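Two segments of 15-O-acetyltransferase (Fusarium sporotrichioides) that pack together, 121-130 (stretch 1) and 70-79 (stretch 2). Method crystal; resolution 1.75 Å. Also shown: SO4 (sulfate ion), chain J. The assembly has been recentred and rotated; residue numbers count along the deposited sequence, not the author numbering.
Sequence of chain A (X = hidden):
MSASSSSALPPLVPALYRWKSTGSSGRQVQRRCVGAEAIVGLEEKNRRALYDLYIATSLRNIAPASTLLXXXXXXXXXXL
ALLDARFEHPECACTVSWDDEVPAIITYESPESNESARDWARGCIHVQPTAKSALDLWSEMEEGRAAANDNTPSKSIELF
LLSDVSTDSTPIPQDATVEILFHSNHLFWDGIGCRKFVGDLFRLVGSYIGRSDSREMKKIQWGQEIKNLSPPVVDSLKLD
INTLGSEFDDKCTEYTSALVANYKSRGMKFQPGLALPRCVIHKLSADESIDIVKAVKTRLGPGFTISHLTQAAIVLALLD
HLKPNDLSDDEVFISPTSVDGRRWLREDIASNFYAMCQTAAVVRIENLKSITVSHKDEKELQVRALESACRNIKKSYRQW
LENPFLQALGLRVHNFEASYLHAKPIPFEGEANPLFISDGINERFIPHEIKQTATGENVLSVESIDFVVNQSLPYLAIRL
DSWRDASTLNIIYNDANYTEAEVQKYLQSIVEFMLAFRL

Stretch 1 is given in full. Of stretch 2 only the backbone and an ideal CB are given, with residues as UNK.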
# COMPACT_ATOMS: atom_id res chain seq x y z
N ALA A 121 17.33 -12.73 9.80
CA ALA A 121 16.39 -13.35 8.83
C ALA A 121 15.50 -14.42 9.48
O ALA A 121 14.28 -14.45 9.28
CB ALA A 121 17.15 -13.90 7.61
N ARG A 122 16.11 -15.28 10.31
CA ARG A 122 15.33 -16.28 11.05
C ARG A 122 14.23 -15.63 11.90
O ARG A 122 13.09 -16.14 11.99
CB ARG A 122 16.30 -17.12 11.90
CG ARG A 122 15.65 -18.15 12.81
CD ARG A 122 16.71 -18.79 13.72
NE ARG A 122 17.96 -19.02 12.99
CZ ARG A 122 19.12 -18.49 13.33
NH1 ARG A 122 19.22 -17.75 14.44
NH2 ARG A 122 20.20 -18.74 12.60
N GLY A 123 14.57 -14.48 12.50
CA GLY A 123 13.64 -13.72 13.33
C GLY A 123 12.45 -13.12 12.60
O GLY A 123 11.46 -12.76 13.23
N CYS A 124 12.56 -13.02 11.26
CA CYS A 124 11.52 -12.40 10.45
C CYS A 124 10.57 -13.39 9.78
O CYS A 124 9.60 -12.97 9.16
CB CYS A 124 12.14 -11.55 9.34
SG CYS A 124 13.01 -10.10 9.92
N ILE A 125 10.85 -14.69 9.87
CA ILE A 125 10.03 -15.67 9.16
C ILE A 125 9.45 -16.63 10.18
O ILE A 125 10.18 -17.22 10.97
CB ILE A 125 10.86 -16.49 8.14
CG1 ILE A 125 11.69 -15.60 7.20
CG2 ILE A 125 9.96 -17.46 7.36
CD1 ILE A 125 10.90 -14.78 6.23
N HIS A 126 8.12 -16.76 10.15
CA HIS A 126 7.38 -17.53 11.14
C HIS A 126 6.46 -18.52 10.46
O HIS A 126 5.97 -18.26 9.37
CB HIS A 126 6.56 -16.57 11.99
CG HIS A 126 7.39 -15.47 12.57
ND1 HIS A 126 8.31 -15.70 13.57
CD2 HIS A 126 7.51 -14.16 12.24
CE1 HIS A 126 8.95 -14.57 13.85
NE2 HIS A 126 8.47 -13.62 13.07
N VAL A 127 6.20 -19.65 11.12
CA VAL A 127 5.28 -20.62 10.55
C VAL A 127 4.24 -21.08 11.56
O VAL A 127 4.48 -21.06 12.80
CB VAL A 127 6.01 -21.87 9.98
CG1 VAL A 127 7.12 -21.48 9.02
CG2 VAL A 127 6.53 -22.76 11.11
N GLN A 128 3.09 -21.49 11.05
CA GLN A 128 2.03 -22.04 11.90
C GLN A 128 1.27 -23.12 11.14
O GLN A 128 0.70 -22.84 10.10
CB GLN A 128 0.99 -20.98 12.27
CG GLN A 128 1.46 -19.76 13.02
CD GLN A 128 0.29 -18.88 13.46
OE1 GLN A 128 -0.87 -19.32 13.49
NE2 GLN A 128 0.59 -17.62 13.79
N PRO A 129 1.26 -24.37 11.68
CA PRO A 129 0.30 -25.34 11.16
C PRO A 129 -1.08 -24.97 11.68
O PRO A 129 -1.32 -25.04 12.89
CB PRO A 129 0.76 -26.68 11.75
CG PRO A 129 2.00 -26.41 12.52
CD PRO A 129 2.10 -24.92 12.74
N THR A 130 -1.96 -24.56 10.77
CA THR A 130 -3.25 -23.99 11.12
C THR A 130 -4.18 -23.95 9.90
O THR A 130 -3.71 -23.88 8.78
CB THR A 130 -3.10 -22.52 11.67
OG1 THR A 130 -4.39 -22.01 12.06
CG2 THR A 130 -2.47 -21.59 10.61
N UNK A 70 7.56 -28.55 3.30
CA UNK A 70 7.00 -28.51 4.65
C UNK A 70 7.04 -27.07 5.14
O UNK A 70 7.74 -26.25 4.57
CB UNK A 70 7.76 -29.44 5.60
N UNK A 71 6.31 -26.75 6.21
CA UNK A 71 6.44 -25.39 6.75
C UNK A 71 7.86 -25.12 7.22
O UNK A 71 8.42 -24.04 6.97
CB UNK A 71 5.46 -25.18 7.91
N UNK A 72 8.48 -26.12 7.87
CA UNK A 72 9.87 -25.99 8.29
C UNK A 72 10.86 -25.71 7.12
O UNK A 72 11.68 -24.77 7.19
CB UNK A 72 10.29 -27.27 9.02
N UNK A 73 10.77 -26.46 6.02
CA UNK A 73 11.69 -26.20 4.93
C UNK A 73 11.34 -24.96 4.10
O UNK A 73 12.23 -24.30 3.57
CB UNK A 73 11.74 -27.43 4.02
N UNK A 74 10.05 -24.57 4.10
CA UNK A 74 9.67 -23.29 3.46
C UNK A 74 10.25 -22.11 4.23
O UNK A 74 10.77 -21.15 3.63
CB UNK A 74 8.15 -23.16 3.38
N UNK A 75 10.20 -22.19 5.56
CA UNK A 75 10.79 -21.16 6.40
C UNK A 75 12.27 -21.10 6.09
O UNK A 75 12.84 -20.01 5.91
CB UNK A 75 10.54 -21.43 7.89
N UNK A 76 12.92 -22.26 5.98
CA UNK A 76 14.37 -22.25 5.70
C UNK A 76 14.67 -21.54 4.37
O UNK A 76 15.58 -20.70 4.27
CB UNK A 76 14.91 -23.68 5.66
N UNK A 77 13.90 -21.88 3.33
CA UNK A 77 14.09 -21.28 1.99
C UNK A 77 13.81 -19.77 1.99
O UNK A 77 14.53 -18.99 1.35
CB UNK A 77 13.18 -21.97 0.97
N UNK A 78 12.79 -19.35 2.72
CA UNK A 78 12.46 -17.91 2.76
C UNK A 78 13.45 -17.11 3.59
O UNK A 78 13.66 -15.93 3.38
CB UNK A 78 11.05 -17.71 3.32
N UNK A 79 14.09 -17.77 4.56
CA UNK A 79 15.17 -17.11 5.30
C UNK A 79 16.33 -16.81 4.35
O UNK A 79 16.89 -15.71 4.36
CB UNK A 79 15.64 -17.98 6.47
S SO4 J . 8.56 -19.24 14.51
O1 SO4 J . 8.04 -20.04 13.38
O2 SO4 J . 8.89 -20.16 15.61
O3 SO4 J . 9.75 -18.46 14.15
O4 SO4 J . 7.56 -18.28 14.99

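Helix 71-79 runs nearly antiparallel to strand 125-129, at 167° with a closest axial approach of 8.5 Å, so positions four apart should meet the strand in turn.

Position 70 precedes the helix, with phi/psi of -135/165, and its ideal CB has nothing of stretch 1 within 5.5 Å. An N-cap favours Ser, Thr, Asp or Asn. It is Thr70, whose OG1 accepts from N of residue 73 at 2.9 Å.

At 71 the CB points toward the strand, 3.9 Å from Val127 CB, with Pro129 beyond: an apolar setting for Leu, Ile, Val or Met. The residue is Leu71. With chi1 m and chi2 t, its CD1 lies 4.1 Å from Pro129 CB and 3.6 Å from Gln128 O.

Position 72 points away and tolerates most helix formers, polar ones especially; it is Gln72. Position 73 is out of reach, so stretch 1 sets no preference. Asn73 closes the cap reciprocally, its OD1 accepting from Thr70 N at 2.8 Å. Position 74 points sideways, again without a neighbour near its ideal CB, and many residues would fit; the side chain of Leu74 comes no nearer to stretch 1 than 6.0 Å, from its CB to Val127 CG1.

Position 75 is the most informative. Its CB points toward the strand, 3.6 Å from Val127 CG1 and 4.1 Å from Ile125 CG2, which suits an aliphatic stem; farther out lie the carbonyl oxygens of Arg122 and Ile125 and the sulfate. A medium apolar residue could fill the near part, but a long donor, Lys or Arg, would also use the oxygens. It is Lys75. Its CG packs 3.7 Å from Ile125 CG2, and NZ donates to Ile125 O at 2.7 Å. NZ also lies 3.0 Å from Arg122 O and 3.8 Å from sulfate O3.

Position 76 points away and leaves the choice wide; it is Glu76. Position 77, out of reach of stretch 1, is equally undetermined, and is Met77.

At 78 the CB points sideways yet sits 4.1 Å from Ile125 CD1, so an apolar residue, aliphatic or aromatic, is reasonable. In Phe78, CB is 4.2 Å from that CD1, while the end of the side chain leads away.

The CB at 79 also points sideways, 4.5 Å from Ala121 CB and 4.7 Å from Arg122 N. Small or apolar residues are possible, but an acid could reach the amine at 75. Glu79 does so: its CG lies 3.9 Å from Ile125 CG1, its end comes nearer stretch 1, and Glu79 OE2 forms a 2.8 Å salt bridge with Lys75 NZ and also lies 3.6 Å from Arg122 CA.

Stretch 2, residues 70-79: TLQNLKEMFE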
# COMPACT_ATOMS: atom_id res chain seq x y z
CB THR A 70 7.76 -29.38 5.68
OG1 THR A 70 9.07 -28.82 5.91
CG2 THR A 70 7.87 -30.85 5.20
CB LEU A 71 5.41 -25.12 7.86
CG LEU A 71 3.95 -25.10 7.40
CD1 LEU A 71 3.06 -25.20 8.66
CD2 LEU A 71 3.65 -23.84 6.65
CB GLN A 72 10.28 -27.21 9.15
CG GLN A 72 11.77 -27.25 9.54
CD GLN A 72 12.10 -28.29 10.64
OE1 GLN A 72 11.49 -28.29 11.71
NE2 GLN A 72 13.10 -29.10 10.40
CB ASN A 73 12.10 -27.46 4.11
CG ASN A 73 11.01 -27.97 3.18
OD1 ASN A 73 10.05 -27.28 2.86
ND2 ASN A 73 11.17 -29.22 2.71
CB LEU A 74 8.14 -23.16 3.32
CG LEU A 74 7.55 -24.02 2.18
CD1 LEU A 74 6.01 -24.13 2.30
CD2 LEU A 74 7.95 -23.43 0.81
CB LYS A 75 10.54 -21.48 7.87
CG LYS A 75 11.33 -20.58 8.85
CD LYS A 75 10.69 -20.60 10.24
CE LYS A 75 11.70 -20.29 11.32
NZ LYS A 75 12.27 -18.92 11.29
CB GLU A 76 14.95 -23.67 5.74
CG GLU A 76 16.46 -23.68 5.54
CD GLU A 76 17.06 -25.07 5.30
OE1 GLU A 76 16.31 -26.06 5.11
OE2 GLU A 76 18.31 -25.13 5.29
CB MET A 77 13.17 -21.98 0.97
CG MET A 77 13.46 -23.49 0.76
SD MET A 77 12.04 -24.20 -0.12
CE MET A 77 11.95 -25.84 0.51
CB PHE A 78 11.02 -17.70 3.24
CG PHE A 78 10.03 -17.72 2.12
CD1 PHE A 78 9.92 -16.63 1.25
CD2 PHE A 78 9.24 -18.83 1.91
CE1 PHE A 78 9.00 -16.67 0.18
CE2 PHE A 78 8.33 -18.89 0.85
CZ PHE A 78 8.20 -17.81 -0.01
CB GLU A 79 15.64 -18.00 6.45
CG GLU A 79 14.68 -18.05 7.65
CD GLU A 79 15.11 -19.13 8.62
OE1 GLU A 79 16.21 -19.69 8.43
OE2 GLU A 79 14.37 -19.43 9.57
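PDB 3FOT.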